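Local coordinates for protein putative isocitrate dehydrogenase, NAD-dependent (Methylococcus capsulatus, PDB 6LKY) that probably catalyses the NAD-dependent oxidation of isocitrate with the help of magnesium, and binds the NAD cofactor in a two-chain assembly, at residues I153-F158 with A193-D198; K167-V172 with I199-R204; A275-M280 with S313-L318. The protein carries 1 engineered substitution. All blocks are in the same frame, centred on the assembly; numbering follows the deposited sequence.

Contact 1: I153-F158 with A193-D198; sequences IIRYAF and AKEYPD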
loop_
_atom_site.group_PDB
_atom_site.type_symbol
_atom_site.label_atom_id
_atom_site.label_comp_id
_atom_site.label_asym_id
_atom_site.label_seq_id
_atom_site.Cartn_x
_atom_site.Cartn_y
_atom_site.Cartn_z
ATOM N N ILE A 153 -6.166 14.890 13.790
ATOM C CA ILE A 153 -5.803 13.469 13.702
ATOM C C ILE A 153 -4.423 13.216 14.315
ATOM O O ILE A 153 -4.202 12.186 14.974
ATOM C CB ILE A 153 -5.907 12.925 12.254
ATOM C CG1 ILE A 153 -5.860 11.389 12.270
ATOM C CG2 ILE A 153 -4.787 13.433 11.341
ATOM C CD1 ILE A 153 -7.042 10.741 13.001
ATOM N N ILE A 154 -3.481 14.151 14.154
ATOM C CA ILE A 154 -2.145 13.894 14.692
ATOM C C ILE A 154 -2.141 14.027 16.219
ATOM O O ILE A 154 -1.506 13.221 16.924
ATOM C CB ILE A 154 -1.103 14.809 14.021
ATOM C CG1 ILE A 154 -0.946 14.430 12.533
ATOM C CG2 ILE A 154 0.255 14.717 14.771
ATOM C CD1 ILE A 154 -0.494 15.592 11.619
ATOM N N ARG A 155 -2.860 15.024 16.762
ATOM C CA ARG A 155 -3.014 15.078 18.211
ATOM C C ARG A 155 -3.713 13.829 18.734
ATOM O O ARG A 155 -3.338 13.309 19.794
ATOM C CB ARG A 155 -3.789 16.328 18.634
ATOM C CG ARG A 155 -3.037 17.623 18.416
ATOM C CD ARG A 155 -3.484 18.704 19.375
ATOM N NE ARG A 155 -2.542 19.818 19.362
ATOM C CZ ARG A 155 -2.714 20.911 18.630
ATOM N NH1 ARG A 155 -3.807 21.037 17.887
ATOM N NH2 ARG A 155 -1.811 21.884 18.661
ATOM N N TYR A 156 -4.734 13.330 18.019
ATOM C CA TYR A 156 -5.372 12.094 18.461
ATOM C C TYR A 156 -4.363 10.962 18.542
ATOM O O TYR A 156 -4.401 10.164 19.483
ATOM C CB TYR A 156 -6.530 11.681 17.547
ATOM C CG TYR A 156 -7.271 10.460 18.084
ATOM C CD1 TYR A 156 -6.743 9.185 17.953
ATOM C CD2 TYR A 156 -8.483 10.596 18.743
ATOM C CE1 TYR A 156 -7.390 8.084 18.462
ATOM C CE2 TYR A 156 -9.151 9.495 19.246
ATOM C CZ TYR A 156 -8.594 8.246 19.109
ATOM O OH TYR A 156 -9.241 7.136 19.608
ATOM N N ALA A 157 -3.463 10.862 17.557
ATOM C CA ALA A 157 -2.488 9.773 17.579
ATOM C C ALA A 157 -1.554 9.890 18.787
ATOM O O ALA A 157 -1.267 8.895 19.461
ATOM C CB ALA A 157 -1.684 9.747 16.270
ATOM N N PHE A 158 -1.065 11.099 19.073
ATOM C CA PHE A 158 -0.183 11.262 20.239
ATOM C C PHE A 158 -0.925 11.019 21.557
ATOM O O PHE A 158 -0.396 10.346 22.459
ATOM C CB PHE A 158 0.452 12.650 20.232
ATOM C CG PHE A 158 1.638 12.768 19.310
ATOM C CD1 PHE A 158 2.866 12.254 19.672
ATOM C CD2 PHE A 158 1.521 13.403 18.090
ATOM C CE1 PHE A 158 3.960 12.376 18.833
ATOM C CE2 PHE A 158 2.609 13.519 17.240
ATOM C CZ PHE A 158 3.829 13.009 17.616
ATOM N N ALA A 193 4.560 17.293 17.182
ATOM C CA ALA A 193 5.400 16.345 17.909
ATOM C C ALA A 193 6.155 17.015 19.050
ATOM O O ALA A 193 6.455 16.368 20.063
ATOM C CB ALA A 193 6.387 15.674 16.950
ATOM N N LYS A 194 6.477 18.303 18.904
ATOM C CA LYS A 194 7.216 19.018 19.937
ATOM C C LYS A 194 6.374 19.267 21.180
ATOM O O LYS A 194 6.931 19.528 22.250
ATOM C CB LYS A 194 7.776 20.314 19.351
ATOM C CG LYS A 194 8.822 20.025 18.256
ATOM C CD LYS A 194 9.562 21.261 17.754
ATOM C CE LYS A 194 8.615 22.307 17.204
ATOM N NZ LYS A 194 9.277 23.107 16.138
ATOM N N GLU A 195 5.049 19.174 21.069
ATOM C CA GLU A 195 4.176 19.218 22.229
ATOM C C GLU A 195 4.167 17.909 23.010
ATOM O O GLU A 195 3.493 17.832 24.042
ATOM C CB GLU A 195 2.746 19.553 21.804
ATOM C CG GLU A 195 2.595 20.889 21.110
ATOM C CD GLU A 195 1.239 21.048 20.438
ATOM O OE1 GLU A 195 0.295 20.287 20.771
ATOM O OE2 GLU A 195 1.127 21.925 19.554
ATOM N N TYR A 196 4.836 16.868 22.520
ATOM C CA TYR A 196 4.791 15.535 23.129
ATOM C C TYR A 196 6.201 14.960 23.270
ATOM O O TYR A 196 6.515 13.908 22.708
ATOM C CB TYR A 196 3.906 14.597 22.310
ATOM C CG TYR A 196 2.430 14.948 22.310
ATOM C CD1 TYR A 196 1.925 15.870 21.416
ATOM C CD2 TYR A 196 1.544 14.341 23.205
ATOM C CE1 TYR A 196 0.580 16.186 21.398
ATOM C CE2 TYR A 196 0.193 14.653 23.206
ATOM C CZ TYR A 196 -0.282 15.579 22.293
ATOM O OH TYR A 196 -1.617 15.911 22.259
ATOM N N PRO A 197 7.080 15.621 24.033
ATOM C CA PRO A 197 8.470 15.138 24.124
ATOM C C PRO A 197 8.601 13.766 24.764
ATOM O O PRO A 197 9.648 13.126 24.609
ATOM C CB PRO A 197 9.160 16.220 24.963
ATOM C CG PRO A 197 8.072 16.765 25.810
ATOM C CD PRO A 197 6.832 16.747 24.954
ATOM N N ASP A 198 7.578 13.300 25.487
ATOM C CA ASP A 198 7.586 11.944 26.027
ATOM C C ASP A 198 7.398 10.886 24.952
ATOM O O ASP A 198 7.702 9.710 25.201
ATOM C CB ASP A 198 6.476 11.770 27.073
ATOM C CG ASP A 198 5.117 12.306 26.596
ATOM O OD1 ASP A 198 5.049 13.442 26.090
ATOM O OD2 ASP A 198 4.106 11.582 26.729
#
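Phe158 lays its side chain over the ring of Tyr196 in a way that shows how two aromatics can mesh without stacking centre on centre. The methylene of Phe158, not its ring, sits over the middle of the tyrosine: CB of Phe158 lies 3.4 Å from the centroid of the Tyr196 ring and only 4° off the ring normal, a CH-pi contact. The two rings are therefore slid past each other into an offset stack, with centroids 4.8 Å apart and planes 16° from parallel. With CG anti to the carbonyl carbon (chi1 -80°), Phe158 also carries its tip along to Ala193, where CZ of Phe158 comes within 3.8 Å of CB of Ala193. Ile154 CG2, one turn earlier on the helix, lies at the edge of the Phe158 ring.

Tyr196 closes a type I turn that begins at Ala193, where the beta-alpha-beta crossover 168-173, 181-193, 200-205 passes from its helix to its second strand, and helix 147-163, which carries Phe158 and Arg155, packs beside it. The turn is held by the backbone bond from Tyr196 N to Ala193 O, and the hydroxyl of Tyr196 is hydrogen-bonded to Asp159, which lies just beyond Phe158 on the helix.

Nearer to solvent, Arg155 meets Glu195 side-on. Its extended chain brings NE to OE1 of Glu195 at 3.2 Å, and NH2 of Arg155 to OE2 of the same carboxylate at 3.1 Å. Both oxygens offer their syn lone pairs, and guanidinium and carboxylate are nearly coplanar, so this bidentate salt bridge restricts the rotation of each flat group; a weak third bond runs from NH2 of Arg155 back to OE1 of Glu195.

Contact 2: K167-V172 with I199-R204; sequences KKVTLV and IEFDDR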
loop_
_atom_site.group_PDB
_atom_site.type_symbol
_atom_site.label_atom_id
_atom_site.label_comp_id
_atom_site.label_asym_id
_atom_site.label_seq_id
_atom_site.Cartn_x
_atom_site.Cartn_y
_atom_site.Cartn_z
ATOM N N LYS A 167 4.921 4.046 22.826
ATOM C CA LYS A 167 6.126 4.842 22.919
ATOM C C LYS A 167 6.532 5.582 21.649
ATOM O O LYS A 167 7.335 6.511 21.751
ATOM C CB LYS A 167 7.240 3.975 23.526
ATOM C CG LYS A 167 7.041 4.138 25.061
ATOM C CD LYS A 167 7.553 3.119 26.076
ATOM C CE LYS A 167 8.625 2.174 25.621
ATOM N NZ LYS A 167 8.513 0.893 26.390
ATOM N N LYS A 168 5.976 5.254 20.477
ATOM C CA LYS A 168 6.403 5.893 19.233
ATOM C C LYS A 168 5.206 6.139 18.321
ATOM O O LYS A 168 4.327 5.276 18.170
ATOM C CB LYS A 168 7.455 5.048 18.503
ATOM C CG LYS A 168 7.886 5.604 17.134
ATOM C CD LYS A 168 9.098 4.862 16.610
ATOM C CE LYS A 168 8.824 3.364 16.535
ATOM N NZ LYS A 168 9.957 2.680 15.860
ATOM N N VAL A 169 5.188 7.330 17.719
ATOM C CA VAL A 169 4.288 7.682 16.619
ATOM C C VAL A 169 5.121 7.850 15.354
ATOM O O VAL A 169 6.092 8.618 15.338
ATOM C CB VAL A 169 3.491 8.966 16.914
ATOM C CG1 VAL A 169 2.771 9.451 15.638
ATOM C CG2 VAL A 169 2.482 8.736 18.038
ATOM N N THR A 170 4.747 7.123 14.301
ATOM C CA THR A 170 5.331 7.245 12.970
ATOM C C THR A 170 4.307 7.851 12.020
ATOM O O THR A 170 3.250 7.258 11.787
ATOM C CB THR A 170 5.770 5.886 12.439
ATOM O OG1 THR A 170 6.728 5.305 13.325
ATOM C CG2 THR A 170 6.390 6.059 11.050
ATOM N N LEU A 171 4.614 9.017 11.469
ATOM C CA LEU A 171 3.739 9.661 10.500
ATOM C C LEU A 171 4.107 9.192 9.095
ATOM O O LEU A 171 5.265 9.316 8.679
ATOM C CB LEU A 171 3.848 11.184 10.625
ATOM C CG LEU A 171 2.857 12.044 9.823
ATOM C CD1 LEU A 171 2.622 13.392 10.506
ATOM C CD2 LEU A 171 3.338 12.273 8.380
ATOM N N VAL A 172 3.127 8.669 8.360
ATOM C CA VAL A 172 3.372 8.083 7.040
ATOM C C VAL A 172 2.822 9.012 5.965
ATOM O O VAL A 172 1.694 9.498 6.077
ATOM C CB VAL A 172 2.778 6.669 6.933
ATOM C CG1 VAL A 172 3.139 6.031 5.573
ATOM C CG2 VAL A 172 3.332 5.820 8.085
ATOM N N ILE A 199 6.915 11.272 23.769
ATOM C CA ILE A 199 6.574 10.329 22.715
ATOM C C ILE A 199 7.598 10.474 21.603
ATOM O O ILE A 199 7.945 11.587 21.187
ATOM C CB ILE A 199 5.149 10.515 22.178
ATOM C CG1 ILE A 199 4.149 10.593 23.337
ATOM C CG2 ILE A 199 4.807 9.340 21.248
ATOM C CD1 ILE A 199 3.988 9.277 24.109
ATOM N N GLU A 200 8.067 9.331 21.144
ATOM C CA GLU A 200 9.123 9.211 20.166
ATOM C C GLU A 200 8.453 9.554 18.816
ATOM O O GLU A 200 7.346 9.079 18.543
ATOM C CB GLU A 200 9.481 7.738 20.275
ATOM C CG GLU A 200 10.583 7.444 21.305
ATOM C CD GLU A 200 11.331 6.138 21.163
ATOM O OE1 GLU A 200 10.683 5.105 20.863
ATOM O OE2 GLU A 200 12.465 6.085 21.719
ATOM N N PHE A 201 9.082 10.358 17.953
ATOM C CA PHE A 201 8.431 10.745 16.695
ATOM C C PHE A 201 9.354 10.544 15.504
ATOM O O PHE A 201 10.495 11.015 15.522
ATOM C CB PHE A 201 7.939 12.209 16.700
ATOM C CG PHE A 201 7.221 12.617 15.408
ATOM C CD1 PHE A 201 5.969 12.095 15.091
ATOM C CD2 PHE A 201 7.818 13.496 14.511
ATOM C CE1 PHE A 201 5.323 12.455 13.916
ATOM C CE2 PHE A 201 7.181 13.870 13.331
ATOM C CZ PHE A 201 5.931 13.347 13.025
ATOM N N ASP A 202 8.858 9.849 14.466
ATOM C CA ASP A 202 9.544 9.806 13.179
ATOM C C ASP A 202 8.525 9.778 12.034
ATOM O O ASP A 202 7.309 9.821 12.248
ATOM C CB ASP A 202 10.543 8.634 13.130
ATOM C CG ASP A 202 9.892 7.276 13.264
ATOM O OD1 ASP A 202 8.649 7.160 13.283
ATOM O OD2 ASP A 202 10.656 6.296 13.360
ATOM N N ASP A 203 9.035 9.740 10.800
ATOM C CA ASP A 203 8.192 9.772 9.612
ATOM C C ASP A 203 8.754 8.837 8.543
ATOM O O ASP A 203 9.960 8.593 8.478
ATOM C CB ASP A 203 8.042 11.209 9.082
ATOM C CG ASP A 203 9.318 11.737 8.439
ATOM O OD1 ASP A 203 9.477 11.572 7.210
ATOM O OD2 ASP A 203 10.166 12.311 9.161
ATOM N N ARG A 204 7.865 8.314 7.701
ATOM C CA ARG A 204 8.248 7.385 6.646
ATOM C C ARG A 204 7.462 7.692 5.380
ATOM O O ARG A 204 6.280 8.050 5.444
ATOM C CB ARG A 204 7.988 5.926 7.049
ATOM C CG ARG A 204 8.898 5.382 8.139
ATOM C CD ARG A 204 10.339 5.272 7.658
ATOM N NE ARG A 204 11.206 4.651 8.654
ATOM C CZ ARG A 204 11.902 5.318 9.570
ATOM N NH1 ARG A 204 11.828 6.642 9.640
ATOM N NH2 ARG A 204 12.674 4.659 10.426
#
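Strands 168-173 and 200-205, joined through helix 181-193, form a beta-alpha-beta unit, and the pairing of Lys168-Val172 with Glu200-Arg204 is its parallel seam. The bonds follow the parallel pattern, in which every second residue of one strand straddles a residue of the other. Val169 N donates to Glu200 O at 2.9 Å while Val169 O receives Asp202 N at 3.2 Å; two residues on, Leu171 N binds Asp202 O at 2.9 Å and Leu171 O receives Arg204 N at 3.0 Å.

Side chains divide by face. On the face of Val169, Leu171 and Phe201, the phenylalanine leans its ring over the neighbouring strand, forward from Val169 toward Leu171, CG anti to the backbone N (chi1 -178°), and CE1 of Phe201 reaches CB of Leu171 at 3.8 Å. Helices 147-163 and 181-193 cover this side. Asp203 starts out on the same face, but its end turns from the seam to a salt bridge with Arg190 and a hydrogen bond with His173.

The face of Lys168, Thr170 and Asp202 is more polar. There the hydroxyl of Thr170 donates to the carboxylate of Asp202, OG1 to OD1 at 2.7 Å, using the oxygen's syn lone pair. Lys168 NZ lies 4.5 Å from Asp202 OD2, close enough for attraction but beyond a salt bridge, and is hydrogen-bonded to the carbonyl of Arg219.

Strand 200-205 is outermost within this chain and strand 222-225 runs parallel on the inner side of 168-173, the parallel edge of a mixed sheet built by a beta-alpha-beta crossover through helix 181-193.

Contact 3: A275-M280 with S313-L318; sequences ANPTAM and SVTPDL. With NAD (nicotinamide-adenine-dinucleotide), chain C.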
loop_
_atom_site.group_PDB
_atom_site.type_symbol
_atom_site.label_atom_id
_atom_site.label_comp_id
_atom_site.label_asym_id
_atom_site.label_seq_id
_atom_site.Cartn_x
_atom_site.Cartn_y
_atom_site.Cartn_z
ATOM N N ALA A 275 -17.659 -17.294 6.717
ATOM C CA ALA A 275 -16.912 -16.092 7.084
ATOM C C ALA A 275 -16.417 -16.142 8.528
ATOM O O ALA A 275 -17.140 -16.551 9.439
ATOM C CB ALA A 275 -17.775 -14.843 6.879
ATOM N N ASN A 276 -15.182 -15.692 8.731
ATOM C CA ASN A 276 -14.621 -15.545 10.066
ATOM C C ASN A 276 -15.319 -14.412 10.807
ATOM O O ASN A 276 -15.335 -13.279 10.313
ATOM C CB ASN A 276 -13.127 -15.270 9.988
ATOM C CG ASN A 276 -12.434 -15.444 11.319
ATOM O OD1 ASN A 276 -13.060 -15.345 12.385
ATOM N ND2 ASN A 276 -11.131 -15.711 11.271
ATOM N N PRO A 277 -15.911 -14.665 11.973
ATOM C CA PRO A 277 -16.591 -13.599 12.714
ATOM C C PRO A 277 -15.692 -12.848 13.676
ATOM O O PRO A 277 -16.171 -11.929 14.351
ATOM C CB PRO A 277 -17.680 -14.374 13.476
ATOM C CG PRO A 277 -17.044 -15.712 13.745
ATOM C CD PRO A 277 -16.130 -15.994 12.575
ATOM N N THR A 278 -14.412 -13.215 13.726
ATOM C CA THR A 278 -13.491 -12.638 14.699
ATOM C C THR A 278 -13.442 -11.122 14.597
ATOM O O THR A 278 -13.499 -10.425 15.615
ATOM C CB THR A 278 -12.098 -13.223 14.489
ATOM O OG1 THR A 278 -12.167 -14.650 14.594
ATOM C CG2 THR A 278 -11.106 -12.649 15.503
ATOM N N ALA A 279 -13.311 -10.592 13.376
ATOM C CA ALA A 279 -13.196 -9.144 13.205
ATOM C C ALA A 279 -14.407 -8.424 13.787
ATOM O O ALA A 279 -14.265 -7.444 14.530
ATOM C CB ALA A 279 -13.021 -8.801 11.725
ATOM N N MET A 280 -15.613 -8.913 13.480
ATOM C CA MET A 280 -16.815 -8.281 14.021
ATOM C C MET A 280 -16.875 -8.410 15.538
ATOM O O MET A 280 -17.273 -7.469 16.239
ATOM C CB MET A 280 -18.064 -8.891 13.387
ATOM C CG MET A 280 -19.267 -7.962 13.460
ATOM S SD MET A 280 -19.067 -6.551 12.335
ATOM C CE MET A 280 -19.463 -5.172 13.420
ATOM N N SER A 313 -12.263 -25.264 16.481
ATOM C CA SER A 313 -13.471 -24.672 15.921
ATOM C C SER A 313 -13.177 -23.319 15.276
ATOM O O SER A 313 -13.679 -22.292 15.744
ATOM C CB SER A 313 -14.540 -24.517 17.007
ATOM O OG SER A 313 -14.821 -25.757 17.633
ATOM N N VAL A 314 -12.357 -23.287 14.224
ATOM C CA VAL A 314 -12.071 -22.034 13.539
ATOM C C VAL A 314 -12.480 -22.160 12.077
ATOM O O VAL A 314 -12.544 -23.255 11.510
ATOM C CB VAL A 314 -10.594 -21.596 13.664
ATOM C CG1 VAL A 314 -10.242 -21.282 15.115
ATOM C CG2 VAL A 314 -9.657 -22.637 13.081
ATOM N N THR A 315 -12.748 -21.002 11.463
ATOM C CA THR A 315 -13.253 -20.933 10.101
ATOM C C THR A 315 -12.133 -21.202 9.090
ATOM O O THR A 315 -10.949 -21.118 9.430
ATOM C CB THR A 315 -13.911 -19.572 9.868
ATOM O OG1 THR A 315 -13.081 -18.521 10.373
ATOM C CG2 THR A 315 -15.259 -19.516 10.588
ATOM N N PRO A 316 -12.484 -21.554 7.844
ATOM C CA PRO A 316 -11.456 -21.997 6.876
ATOM C C PRO A 316 -10.379 -20.967 6.549
ATOM O O PRO A 316 -9.307 -21.357 6.071
ATOM C CB PRO A 316 -12.265 -22.363 5.621
ATOM C CG PRO A 316 -13.675 -22.445 6.038
ATOM C CD PRO A 316 -13.855 -21.694 7.314
ATOM N N ASP A 317 -10.631 -19.668 6.732
ATOM C CA ASP A 317 -9.575 -18.691 6.481
ATOM C C ASP A 317 -8.400 -18.879 7.432
ATOM O O ASP A 317 -7.263 -18.529 7.091
ATOM C CB ASP A 317 -10.116 -17.272 6.615
ATOM C CG ASP A 317 -10.688 -17.013 7.986
ATOM O OD1 ASP A 317 -11.675 -17.692 8.337
ATOM O OD2 ASP A 317 -10.140 -16.158 8.718
ATOM N N LEU A 318 -8.645 -19.428 8.620
ATOM C CA LEU A 318 -7.562 -19.611 9.577
ATOM C C LEU A 318 -6.912 -20.979 9.434
ATOM O O LEU A 318 -5.688 -21.102 9.568
ATOM C CB LEU A 318 -8.082 -19.432 11.000
ATOM C CG LEU A 318 -8.390 -17.988 11.378
ATOM C CD1 LEU A 318 -8.938 -17.907 12.796
ATOM C CD2 LEU A 318 -7.141 -17.128 11.222
HETATM P PA NAD C . -13.554 -7.759 1.016
HETATM O O1A NAD C . -15.063 -7.806 1.018
HETATM O O2A NAD C . -13.028 -7.367 2.363
HETATM O O5B NAD C . -12.987 -9.172 0.522
HETATM C C5B NAD C . -11.579 -9.320 0.355
HETATM C C4B NAD C . -11.213 -10.777 0.557
HETATM O O4B NAD C . -11.246 -11.026 1.977
HETATM C C3B NAD C . -12.247 -11.671 -0.116
HETATM O O3B NAD C . -11.619 -12.780 -0.742
HETATM C C2B NAD C . -13.120 -12.127 1.043
HETATM O O2B NAD C . -13.734 -13.411 0.848
HETATM C C1B NAD C . -12.181 -12.071 2.240
HETATM N N9A NAD C . -13.062 -11.794 3.365
HETATM C C8A NAD C . -13.105 -10.438 3.941
HETATM N N7A NAD C . -13.926 -10.735 5.131
HETATM C C5A NAD C . -13.244 -11.882 5.720
HETATM C C6A NAD C . -14.209 -12.757 6.499
HETATM N N6A NAD C . -14.563 -12.075 7.754
HETATM N N1A NAD C . -13.511 -14.015 6.805
HETATM C C2A NAD C . -13.132 -14.805 5.616
HETATM N N3A NAD C . -13.314 -14.042 4.379
HETATM C C4A NAD C . -12.808 -12.679 4.514
HETATM O O3 NAD C . -13.015 -6.652 -0.013
HETATM P PN NAD C . -13.519 -6.426 -1.511
HETATM O O1N NAD C . -13.937 -7.681 -2.209
HETATM O O2N NAD C . -12.370 -5.726 -2.219
HETATM O O5D NAD C . -14.787 -5.442 -1.418
HETATM C C5D NAD C . -16.117 -5.977 -1.310
HETATM C C4D NAD C . -17.080 -4.860 -0.929
HETATM O O4D NAD C . -16.920 -4.478 0.449
HETATM C C3D NAD C . -16.847 -3.612 -1.781
HETATM O O3D NAD C . -18.119 -3.158 -2.235
HETATM C C2D NAD C . -16.247 -2.624 -0.798
HETATM O O2D NAD C . -16.573 -1.262 -1.068
HETATM C C1D NAD C . -16.862 -3.042 0.530
HETATM N N1N NAD C . -16.044 -2.472 1.631
HETATM C C2N NAD C . -16.723 -2.454 2.920
HETATM C C3N NAD C . -15.835 -1.653 3.845
HETATM C C7N NAD C . -16.558 -1.136 5.092
HETATM O O7N NAD C . -15.726 -1.163 6.245
HETATM N N7N NAD C . -17.830 -1.824 5.297
HETATM C C4N NAD C . -14.495 -2.314 4.131
HETATM C C5N NAD C . -13.816 -2.804 2.867
HETATM C C6N NAD C . -14.692 -3.074 1.641
#
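Asp317 OD2 takes the amide N-H of Asn276 in a nearly straight bond, ND2 to OD2 2.8 Å with an angle of 167° at the hydrogen. The oxygen uses its syn lone pair and lies close to the amide plane, although amide and carboxylate are themselves turned 56° apart. The other oxygen of Asp317 is engaged as well: Thr315 OG1 donates to OD1 at 2.6 Å, so that one carboxylate bridges its own loop and the partner segment. Leu318 completes the surround, its CD1 standing 3.5 Å from Asn276 ND2.

At its other end the Asn276 amide serves its own segment. With CG anti to the backbone N, OD1 of Asn276 accepts from Thr278 N at 2.9 Å, an Asx turn that caps the approach to helix 278-290. Thr315 CG2 packs on Ala275 O and Pro277 CD, and Met329 of helix 326-337 covers the same cluster.

The backbone carbonyl of Asn276 meets the cofactor: N6A of NAD, the adenine amino group, donates to Asn276 O at 2.9 Å, with a bent angle of 137°. Gly264, Ser265, Ala266 and Asp268 of the same chain also bond to this NAD. Asn276 is tied on its amide nitrogen to Asp317 and on its amide oxygen to the helix start, and these ties are consistent with a backbone carbonyl held ready to accept from the adenine amino group.

How the contacts relate
Contacts 1 and 2 are neighbours, their centres 9 Å apart, and share one hydrophobic layer: Phe158 of contact 1 packs on Val169, Ile199 and Phe201 of contact 2, and Ala193 also touches Phe201. Both involve the region around helix 181-193 and are partly buried. Their chemistry differs: contact 1 is side-chain stacking plus a surface salt bridge, contact 2 chiefly backbone bonding within the sheet. Contact 3 lies about 36 Å from contact 1, centre to centre, and on the opposite side of the chain's centre. It is buried, joins the start of helix 278-290 to the loop between helices 294-310 and 326-337, rests on a polar network, and alone among the three contacts bonds NAD.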